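PDB 5C17: MerB2 from Bacillus megaterium, which probably cleaves carbon-mercury bonds as an alkylmercury lyase, and binds a mercury(II) ion together with a dithiol ligand. Local coordinates for residues F99-I104 with G163-I168; T87-H92 with I119-A124; I149-F154 with E190-E195. All blocks are in the same frame, centred on the assembly; numbering follows the deposited sequence.

Contact 1: residues F99-I104 with G163-I168; sequences FAWCAI and GTCKQI. With HG (mercury (II) ion), chain B; DTV ((2S,3S)-1,4-dimercaptobutane-2,3-diol), chain D.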
loop_
_atom_site.group_PDB
_atom_site.type_symbol
_atom_site.label_atom_id
_atom_site.label_comp_id
_atom_site.label_asym_id
_atom_site.label_seq_id
_atom_site.Cartn_x
_atom_site.Cartn_y
_atom_site.Cartn_z
ATOM N N PHE A 99 -8.024 -5.550 0.683
ATOM C CA PHE A 99 -7.268 -5.518 -0.559
ATOM C C PHE A 99 -6.105 -4.564 -0.424
ATOM O O PHE A 99 -6.096 -3.707 0.458
ATOM C CB PHE A 99 -8.181 -5.101 -1.710
ATOM C CG PHE A 99 -9.349 -6.009 -1.888
ATOM C CD1 PHE A 99 -10.532 -5.773 -1.206
ATOM C CD2 PHE A 99 -9.267 -7.120 -2.722
ATOM C CE1 PHE A 99 -11.614 -6.631 -1.357
ATOM C CE2 PHE A 99 -10.358 -7.970 -2.877
ATOM C CZ PHE A 99 -11.529 -7.715 -2.190
ATOM N N ALA A 100 -5.104 -4.751 -1.283
ATOM C CA ALA A 100 -3.939 -3.883 -1.275
ATOM C C ALA A 100 -3.742 -3.234 -2.637
ATOM O O ALA A 100 -4.044 -3.838 -3.679
ATOM C CB ALA A 100 -2.692 -4.664 -0.901
ATOM N N TRP A 101 -3.182 -2.026 -2.642
ATOM C CA TRP A 101 -2.989 -1.290 -3.890
ATOM C C TRP A 101 -1.906 -1.886 -4.795
ATOM O O TRP A 101 -1.936 -1.647 -5.994
ATOM C CB TRP A 101 -2.660 0.167 -3.620
ATOM C CG TRP A 101 -3.790 0.946 -3.023
ATOM C CD1 TRP A 101 -5.095 0.571 -2.927
ATOM C CD2 TRP A 101 -3.703 2.244 -2.443
ATOM N NE1 TRP A 101 -5.832 1.559 -2.312
ATOM C CE2 TRP A 101 -5.001 2.603 -2.016
ATOM C CE3 TRP A 101 -2.663 3.154 -2.259
ATOM C CZ2 TRP A 101 -5.261 3.807 -1.386
ATOM C CZ3 TRP A 101 -2.928 4.356 -1.643
ATOM C CH2 TRP A 101 -4.216 4.675 -1.217
ATOM N N CYS A 102 -0.945 -2.618 -4.233
ATOM C CA CYS A 102 0.127 -3.204 -5.028
ATOM C C CYS A 102 0.773 -4.360 -4.276
ATOM O O CYS A 102 0.478 -4.625 -3.111
ATOM C CB CYS A 102 1.186 -2.155 -5.384
ATOM S SG CYS A 102 2.232 -1.677 -3.986
ATOM N N ALA A 103 1.700 -5.016 -4.954
ATOM C CA ALA A 103 2.406 -6.166 -4.396
ATOM C C ALA A 103 3.169 -5.813 -3.125
ATOM O O ALA A 103 3.187 -6.575 -2.163
ATOM C CB ALA A 103 3.356 -6.716 -5.422
ATOM N N ILE A 104 3.840 -4.674 -3.125
ATOM C CA ILE A 104 4.593 -4.296 -1.929
ATOM C C ILE A 104 3.640 -4.126 -0.750
ATOM O O ILE A 104 3.937 -4.596 0.354
ATOM C CB ILE A 104 5.425 -3.030 -2.147
ATOM C CG1 ILE A 104 6.559 -3.318 -3.144
ATOM C CG2 ILE A 104 5.991 -2.540 -0.830
ATOM C CD1 ILE A 104 7.332 -2.082 -3.564
ATOM N N GLY A 163 -0.943 5.986 -9.368
ATOM C CA GLY A 163 0.329 6.422 -9.919
ATOM C C GLY A 163 1.379 5.347 -9.709
ATOM O O GLY A 163 1.428 4.364 -10.442
ATOM N N THR A 164 2.208 5.513 -8.689
ATOM C CA THR A 164 3.316 4.605 -8.469
ATOM C C THR A 164 2.831 3.177 -8.197
ATOM O O THR A 164 3.457 2.219 -8.643
ATOM C CB THR A 164 4.180 5.133 -7.335
ATOM O OG1 THR A 164 4.656 6.435 -7.695
ATOM C CG2 THR A 164 5.366 4.219 -7.052
ATOM N N CYS A 165 1.712 3.011 -7.494
ATOM C CA CYS A 165 1.238 1.663 -7.172
ATOM C C CYS A 165 0.907 0.871 -8.448
ATOM O O CYS A 165 1.037 -0.347 -8.460
ATOM C CB CYS A 165 0.046 1.686 -6.207
ATOM S SG CYS A 165 0.483 2.235 -4.533
ATOM N N LYS A 166 0.500 1.566 -9.511
ATOM C CA LYS A 166 0.200 0.904 -10.785
ATOM C C LYS A 166 1.456 0.452 -11.535
ATOM O O LYS A 166 1.359 -0.280 -12.513
ATOM C CB LYS A 166 -0.635 1.815 -11.706
ATOM C CG LYS A 166 -2.050 2.104 -11.221
ATOM C CD LYS A 166 -2.777 3.124 -12.133
ATOM C CE LYS A 166 -3.056 2.600 -13.552
ATOM N NZ LYS A 166 -3.783 3.604 -14.371
ATOM N N GLN A 167 2.620 0.892 -11.079
ATOM C CA GLN A 167 3.901 0.539 -11.702
ATOM C C GLN A 167 4.646 -0.584 -10.978
ATOM O O GLN A 167 5.695 -1.022 -11.440
ATOM C CB GLN A 167 4.795 1.777 -11.760
ATOM C CG GLN A 167 4.230 2.938 -12.580
ATOM C CD GLN A 167 5.076 4.185 -12.435
ATOM O OE1 GLN A 167 4.620 5.198 -11.907
ATOM N NE2 GLN A 167 6.323 4.111 -12.881
ATOM N N ILE A 168 4.093 -1.043 -9.857
ATOM C CA ILE A 168 4.673 -2.086 -9.039
ATOM C C ILE A 168 3.881 -3.365 -9.322
ATOM O O ILE A 168 2.715 -3.318 -9.428
ATOM C CB ILE A 168 4.583 -1.695 -7.559
ATOM C CG1 ILE A 168 5.487 -0.484 -7.269
ATOM C CG2 ILE A 168 4.819 -2.894 -6.634
ATOM C CD1 ILE A 168 5.195 0.212 -5.966
HETATM HG HG HG B . 1.855 0.602 -3.450
HETATM S S1 DTV D . 5.668 6.810 -4.182
HETATM C C1 DTV D . 5.486 5.282 -3.263
HETATM C C2 DTV D . 4.038 4.877 -3.046
HETATM O O2 DTV D . 3.443 4.557 -4.273
HETATM C C3 DTV D . 3.868 3.671 -2.115
HETATM O O3 DTV D . 4.353 4.008 -0.830
HETATM C C4 DTV D . 4.584 2.422 -2.604
HETATM S S4 DTV D . 3.911 0.927 -1.889
HETATM O O HOH W 1 1.259 -4.872 -7.721
HETATM O O HOH W 2 0.981 1.760 -1.455
#
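Cys102 and Cys165, facing each other from two chain turns, form the two-cysteine mercury site of this MerB-family protein, with CB pointing across the gap on both sides. Along 163-168, Thr164 meets the bound dithiol and not 99-104: its CB lies 3.2 Å from O2 of the ligand, and CG2 closes on the same oxygen. Cys165 follows. Its SG binds mercury at 2.4 Å, as does SG of Cys102, and the two sulfurs subtend about 130° at the metal. S4 of the dithiol at 2.6 Å and a water oxygen at 2.5 Å complete four ligands round the ion. The same Cys165 sulfur lies at the edge of the Trp101 six-membered ring, 79° off the ring normal, while its CB packs against Trp101 CB. Opposite, Cys102 is the N-cap of helix 103-113. With SG between the backbone N and the carbonyl carbon (chi1 73°), the sulfur both reaches the metal and caps a backbone N in the helix's first turn. Ile168 then backs the site with its CG2 branch: CG2 stands 3.9 Å from Cys102 SG and also meets Ile104 CG1, the two isoleucine side chains crossing at about a right angle. No direct hydrogen bond joins the segments; one water bridges them, accepting from Ala103 N at 2.8 Å and donating to Ile168 O at 2.7 Å.

Contact 2: residues T87-H92 with I119-A124; sequences TTNQIH and IHSRCA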
loop_
_atom_site.group_PDB
_atom_site.type_symbol
_atom_site.label_atom_id
_atom_site.label_comp_id
_atom_site.label_asym_id
_atom_site.label_seq_id
_atom_site.Cartn_x
_atom_site.Cartn_y
_atom_site.Cartn_z
ATOM N N THR A 87 -9.170 -4.985 -5.398
ATOM C CA THR A 87 -8.045 -4.824 -6.298
ATOM C C THR A 87 -7.621 -6.242 -6.681
ATOM O O THR A 87 -8.195 -7.222 -6.219
ATOM C CB THR A 87 -6.861 -4.126 -5.635
ATOM O OG1 THR A 87 -6.268 -5.030 -4.702
ATOM C CG2 THR A 87 -7.290 -2.842 -4.927
ATOM N N THR A 88 -6.583 -6.362 -7.485
ATOM C CA THR A 88 -6.030 -7.666 -7.827
ATOM C C THR A 88 -5.418 -8.356 -6.604
ATOM O O THR A 88 -5.268 -9.563 -6.594
ATOM C CB THR A 88 -4.964 -7.486 -8.900
ATOM O OG1 THR A 88 -5.614 -7.047 -10.087
ATOM C CG2 THR A 88 -4.201 -8.797 -9.217
ATOM N N ASN A 89 -5.057 -7.584 -5.594
ATOM C CA ASN A 89 -4.278 -8.091 -4.469
ATOM C C ASN A 89 -5.149 -8.245 -3.246
ATOM O O ASN A 89 -5.398 -7.292 -2.520
ATOM C CB ASN A 89 -3.103 -7.164 -4.193
ATOM C CG ASN A 89 -2.456 -6.704 -5.460
ATOM O OD1 ASN A 89 -1.933 -7.511 -6.211
ATOM N ND2 ASN A 89 -2.539 -5.421 -5.739
ATOM N N GLN A 90 -5.642 -9.462 -3.050
ATOM C CA GLN A 90 -6.548 -9.768 -1.952
ATOM C C GLN A 90 -5.747 -10.173 -0.733
ATOM O O GLN A 90 -4.832 -10.971 -0.836
ATOM C CB GLN A 90 -7.510 -10.886 -2.367
ATOM C CG GLN A 90 -8.688 -11.085 -1.413
ATOM C CD GLN A 90 -9.788 -11.980 -2.000
ATOM O OE1 GLN A 90 -10.049 -11.961 -3.208
ATOM N NE2 GLN A 90 -10.431 -12.764 -1.146
ATOM N N ILE A 91 -6.084 -9.598 0.413
ATOM C CA ILE A 91 -5.394 -9.916 1.657
ATOM C C ILE A 91 -6.380 -10.249 2.761
ATOM O O ILE A 91 -7.266 -9.468 3.083
ATOM C CB ILE A 91 -4.422 -8.804 2.085
ATOM C CG1 ILE A 91 -5.129 -7.463 2.257
ATOM C CG2 ILE A 91 -3.339 -8.665 1.033
ATOM C CD1 ILE A 91 -4.246 -6.405 2.871
ATOM N N HIS A 92 -6.212 -11.424 3.345
ATOM C CA HIS A 92 -7.026 -11.813 4.474
ATOM C C HIS A 92 -6.221 -11.524 5.730
ATOM O O HIS A 92 -5.144 -12.081 5.915
ATOM C CB HIS A 92 -7.388 -13.292 4.403
ATOM C CG HIS A 92 -8.463 -13.677 5.363
ATOM N ND1 HIS A 92 -9.798 -13.427 5.123
ATOM C CD2 HIS A 92 -8.400 -14.255 6.584
ATOM C CE1 HIS A 92 -10.512 -13.852 6.149
ATOM N NE2 HIS A 92 -9.687 -14.358 7.049
ATOM N N ILE A 119 -2.293 -13.828 1.223
ATOM C CA ILE A 119 -2.291 -12.964 0.053
ATOM C C ILE A 119 -2.592 -13.783 -1.187
ATOM O O ILE A 119 -1.989 -14.840 -1.389
ATOM C CB ILE A 119 -0.882 -12.305 -0.140
ATOM C CG1 ILE A 119 -0.522 -11.459 1.083
ATOM C CG2 ILE A 119 -0.806 -11.491 -1.449
ATOM C CD1 ILE A 119 0.956 -11.212 1.233
ATOM N N HIS A 120 -3.495 -13.265 -2.015
ATOM C CA HIS A 120 -3.740 -13.826 -3.339
ATOM C C HIS A 120 -3.592 -12.710 -4.357
ATOM O O HIS A 120 -4.182 -11.640 -4.204
ATOM C CB HIS A 120 -5.130 -14.465 -3.439
ATOM C CG HIS A 120 -5.349 -15.242 -4.702
ATOM N ND1 HIS A 120 -5.582 -14.639 -5.917
ATOM C CD2 HIS A 120 -5.366 -16.578 -4.939
ATOM C CE1 HIS A 120 -5.730 -15.565 -6.850
ATOM N NE2 HIS A 120 -5.609 -16.752 -6.281
ATOM N N SER A 121 -2.794 -12.977 -5.385
ATOM C CA SER A 121 -2.539 -11.988 -6.417
ATOM C C SER A 121 -2.310 -12.680 -7.750
ATOM O O SER A 121 -2.669 -13.848 -7.903
ATOM C CB SER A 121 -1.360 -11.102 -6.020
ATOM O OG SER A 121 -1.206 -9.995 -6.891
ATOM N N ARG A 122 -1.716 -11.958 -8.693
ATOM C CA ARG A 122 -1.517 -12.448 -10.059
ATOM C C ARG A 122 -0.151 -12.045 -10.560
ATOM O O ARG A 122 0.317 -10.959 -10.271
ATOM C CB ARG A 122 -2.558 -11.850 -11.013
ATOM C CG ARG A 122 -3.991 -12.279 -10.748
ATOM C CD ARG A 122 -4.254 -13.651 -11.277
ATOM N NE ARG A 122 -5.549 -14.157 -10.851
ATOM C CZ ARG A 122 -6.028 -15.347 -11.190
ATOM N NH1 ARG A 122 -5.332 -16.132 -12.011
ATOM N NH2 ARG A 122 -7.195 -15.760 -10.731
ATOM N N CYS A 123 0.471 -12.911 -11.357
ATOM C CA CYS A 123 1.678 -12.533 -12.077
ATOM C C CYS A 123 1.300 -11.524 -13.147
ATOM O O CYS A 123 0.424 -11.783 -13.966
ATOM C CB CYS A 123 2.327 -13.744 -12.745
ATOM S SG CYS A 123 3.789 -13.349 -13.738
ATOM N N ALA A 124 1.964 -10.373 -13.145
ATOM C CA ALA A 124 1.672 -9.324 -14.114
ATOM C C ALA A 124 2.027 -9.738 -15.537
ATOM O O ALA A 124 1.572 -9.102 -16.491
ATOM C CB ALA A 124 2.382 -8.041 -13.749
HETATM O O HOH W 3 -6.255 -12.143 -6.445
#
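Asn89 reaches across to Ser121 beside a short antiparallel strand pairing. Its CB lies 4.3 Å from Ser121 OG. The first torsion (chi1 -42°) sets CG anti to the carbonyl carbon, and chi2 (-63°) then places OD1 beside Ser121 OG. OD1 accepts the hydroxyl of Ser121 at 2.7 Å from OG, with the donor in the carbonyl plane and a C=O...O angle of 152°. At the other branch of the tip, ND2 donates to Ala100 O on strand 96-100, so one amide ties both neighbouring strands. An alanine here would probably leave Ser121 OG without this acceptor and Ala100 O with one donor fewer. Next along, Gln90 and His120 form a hydrogen-bonded pair: Gln90 N to His120 O and His120 N to Gln90 O both measure 2.9 Å. Ile91 and Ile119 then lie side by side, CG2 of the first 4.0 Å from CG1 of the second. At the exposed end the Thr88 and Arg122 side chains cross at about a right angle, Thr88 CG2 lying 3.8 Å from Arg122 CG; the guanidinium NH1 goes on to Gly127 O. Strand 89-93 thus runs between strands 96-100 and 117-122 of the large sheet, while Asn89, Ile91 and Ile119 all pack on Thr106 of helix 103-113.

Contact 3: residues I149-F154 with E190-E195; sequences IWTVPF and EIMTLE. With DTV ((2S,3S)-1,4-dimercaptobutane-2,3-diol), chain D.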
loop_
_atom_site.group_PDB
_atom_site.type_symbol
_atom_site.label_atom_id
_atom_site.label_comp_id
_atom_site.label_asym_id
_atom_site.label_seq_id
_atom_site.Cartn_x
_atom_site.Cartn_y
_atom_site.Cartn_z
ATOM N N ILE A 149 9.019 -9.292 -6.690
ATOM C CA ILE A 149 8.332 -8.029 -6.904
ATOM C C ILE A 149 9.176 -7.110 -7.785
ATOM O O ILE A 149 10.403 -7.080 -7.662
ATOM C CB ILE A 149 8.051 -7.352 -5.555
ATOM C CG1 ILE A 149 6.953 -8.134 -4.831
ATOM C CG2 ILE A 149 7.654 -5.873 -5.722
ATOM C CD1 ILE A 149 6.717 -7.712 -3.380
ATOM N N TRP A 150 8.503 -6.398 -8.683
ATOM C CA TRP A 150 9.104 -5.352 -9.482
ATOM C C TRP A 150 8.703 -4.024 -8.877
ATOM O O TRP A 150 7.514 -3.753 -8.711
ATOM C CB TRP A 150 8.597 -5.450 -10.908
ATOM C CG TRP A 150 8.971 -4.319 -11.795
ATOM C CD1 TRP A 150 8.216 -3.230 -12.100
ATOM C CD2 TRP A 150 10.191 -4.172 -12.515
ATOM N NE1 TRP A 150 8.885 -2.408 -12.951
ATOM C CE2 TRP A 150 10.102 -2.966 -13.236
ATOM C CE3 TRP A 150 11.349 -4.938 -12.622
ATOM C CZ2 TRP A 150 11.133 -2.505 -14.051
ATOM C CZ3 TRP A 150 12.367 -4.484 -13.433
ATOM C CH2 TRP A 150 12.251 -3.276 -14.139
ATOM N N THR A 151 9.690 -3.197 -8.555
ATOM C CA THR A 151 9.468 -1.898 -7.951
ATOM C C THR A 151 10.125 -0.807 -8.789
ATOM O O THR A 151 10.979 -1.082 -9.635
ATOM C CB THR A 151 9.984 -1.862 -6.504
ATOM O OG1 THR A 151 9.539 -0.657 -5.880
ATOM C CG2 THR A 151 11.485 -1.943 -6.446
ATOM N N VAL A 152 9.690 0.427 -8.562
ATOM C CA VAL A 152 10.227 1.582 -9.257
ATOM C C VAL A 152 10.721 2.586 -8.231
ATOM O O VAL A 152 10.355 2.515 -7.059
ATOM C CB VAL A 152 9.178 2.243 -10.187
ATOM C CG1 VAL A 152 8.762 1.273 -11.273
ATOM C CG2 VAL A 152 7.955 2.747 -9.413
ATOM N N PRO A 153 11.539 3.554 -8.665
ATOM C CA PRO A 153 12.046 4.540 -7.707
ATOM C C PRO A 153 10.908 5.302 -7.032
ATOM O O PRO A 153 9.961 5.722 -7.688
ATOM C CB PRO A 153 12.893 5.464 -8.582
ATOM C CG PRO A 153 13.319 4.610 -9.717
ATOM C CD PRO A 153 12.154 3.717 -9.992
ATOM N N PHE A 154 10.978 5.475 -5.721
ATOM C CA PHE A 154 9.937 6.188 -5.046
ATOM C C PHE A 154 10.250 7.698 -5.230
ATOM O O PHE A 154 11.350 8.131 -5.365
ATOM C CB PHE A 154 9.671 5.748 -3.553
ATOM C CG PHE A 154 9.102 4.322 -3.368
ATOM C CD1 PHE A 154 8.863 3.466 -4.429
ATOM C CD2 PHE A 154 8.754 3.891 -2.112
ATOM C CE1 PHE A 154 8.351 2.205 -4.230
ATOM C CE2 PHE A 154 8.232 2.630 -1.910
ATOM C CZ PHE A 154 8.041 1.791 -2.979
ATOM N N GLU A 190 13.401 -2.301 -10.720
ATOM C CA GLU A 190 14.246 -3.404 -10.312
ATOM C C GLU A 190 13.455 -4.433 -9.521
ATOM O O GLU A 190 12.351 -4.169 -9.038
ATOM C CB GLU A 190 15.443 -2.914 -9.504
ATOM C CG GLU A 190 15.120 -2.322 -8.163
ATOM C CD GLU A 190 16.363 -1.768 -7.483
ATOM O OE1 GLU A 190 16.807 -2.352 -6.470
ATOM O OE2 GLU A 190 16.909 -0.758 -7.968
ATOM N N ILE A 191 14.045 -5.610 -9.413
ATOM C CA ILE A 191 13.476 -6.707 -8.665
ATOM C C ILE A 191 13.847 -6.566 -7.207
ATOM O O ILE A 191 14.995 -6.233 -6.878
ATOM C CB ILE A 191 14.016 -8.040 -9.201
ATOM C CG1 ILE A 191 13.605 -8.233 -10.661
ATOM C CG2 ILE A 191 13.562 -9.223 -8.354
ATOM C CD1 ILE A 191 12.147 -8.454 -10.881
ATOM N N MET A 192 12.885 -6.838 -6.342
ATOM C CA MET A 192 13.159 -6.953 -4.912
ATOM C C MET A 192 12.472 -8.220 -4.403
ATOM O O MET A 192 11.612 -8.799 -5.066
ATOM C CB MET A 192 12.719 -5.715 -4.129
ATOM C CG MET A 192 11.231 -5.441 -4.229
ATOM S SD MET A 192 10.575 -4.055 -3.230
ATOM C CE MET A 192 10.821 -4.643 -1.571
ATOM N N THR A 193 12.869 -8.647 -3.219
ATOM C CA THR A 193 12.399 -9.897 -2.676
ATOM C C THR A 193 11.194 -9.679 -1.785
ATOM O O THR A 193 10.912 -8.558 -1.322
ATOM C CB THR A 193 13.484 -10.577 -1.835
ATOM O OG1 THR A 193 13.737 -9.778 -0.682
ATOM C CG2 THR A 193 14.777 -10.779 -2.645
ATOM N N LEU A 194 10.496 -10.767 -1.512
ATOM C CA LEU A 194 9.350 -10.697 -0.620
ATOM C C LEU A 194 9.770 -10.354 0.807
ATOM O O LEU A 194 9.075 -9.598 1.494
ATOM C CB LEU A 194 8.575 -12.015 -0.643
ATOM C CG LEU A 194 8.143 -12.522 -2.013
ATOM C CD1 LEU A 194 7.146 -13.653 -1.881
ATOM C CD2 LEU A 194 7.591 -11.416 -2.891
ATOM N N GLU A 195 10.909 -10.878 1.256
ATOM C CA GLU A 195 11.413 -10.537 2.587
ATOM C C GLU A 195 11.671 -9.040 2.695
ATOM O O GLU A 195 11.373 -8.424 3.719
ATOM C CB GLU A 195 12.697 -11.330 2.925
ATOM C CG GLU A 195 12.441 -12.779 3.351
ATOM C CD GLU A 195 13.694 -13.516 3.851
ATOM O OE1 GLU A 195 14.733 -12.870 4.147
ATOM O OE2 GLU A 195 13.619 -14.761 3.956
HETATM S S1 DTV D . 5.668 6.810 -4.182
HETATM C C1 DTV D . 5.486 5.282 -3.263
HETATM C C2 DTV D . 4.038 4.877 -3.046
HETATM O O2 DTV D . 3.443 4.557 -4.273
HETATM C C3 DTV D . 3.868 3.671 -2.115
HETATM O O3 DTV D . 4.353 4.008 -0.830
HETATM C C4 DTV D . 4.584 2.422 -2.604
HETATM S S4 DTV D . 3.911 0.927 -1.889
#
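Ile149 and Met192 lie side by side at the buried end of an antiparallel strand pair, one edge of a three-stranded sheet in which 148-151 runs between 169-171 and 190-192. The short axes make an angle of 134°, well away from strict antiparallel, yet the register holds through four backbone bonds. Ile149 N to Met192 O is 3.1 Å and the return bond, Met192 N to Ile149 O, 2.8 Å. Further on, Thr151 N to Glu190 O and Glu190 N to Thr151 O both measure 2.9 Å, the first nearly straight at 175°.

The dense part gathers round Ile149. Its CG2 touches Met192 CG, and its CD1 is 3.8 Å from Leu194 CD2, so the start of helix 194-207 is packed onto the strand. Ile104 of helix 103-113 joins Ile149, Thr151 and Met192 on this face. Thr151 has CG2 in the crowded position, OG1 being anti to the backbone N (chi1 -170°); that methyl stands 4.0 Å from Met192 SD, the two side chains crossing at about a right angle. On the reverse face the buried Trp150 ring closes over the Glu190 backbone: Glu190 N sits 3.6 Å above the ring plane, offset toward the rim. Trp180 meets Trp150 edge-to-face from outside the pair.

The contact thins toward solvent at Glu190, whose CG meets Thr151 CG2 while the residue as a whole is exposed, and at the partly exposed Ile191, whose CD1 comes to the edge of the Trp150 ring. Beyond the strand, Phe154 leaves 190-195 behind and joins the dithiol pocket. Ligand C1 lies over one ring face toward the rim, and Phe154 CZ comes to 3.5 Å from ligand C4.

Contact 1 is the most buried of the three: its centre lies about 6 Å from the centre of the chain, against about 12 and 13 Å for the centres of contacts 2 and 3, which are partly exposed. Contact 1 relies on metal coordination and apolar backing with a water bridge, whereas the other two are antiparallel strand pairings in separate sheets. Contact 2 borders contact 1 through neighbouring strands 89-93 and 96-100, where Thr87 OG1 is also hydrogen-bonded to Ala100 O. Contact 3 meets it through Ile104 and Ile168, and both touch the dithiol. Contacts 2 and 3 do not touch, their nearest atoms being about 7 Å apart.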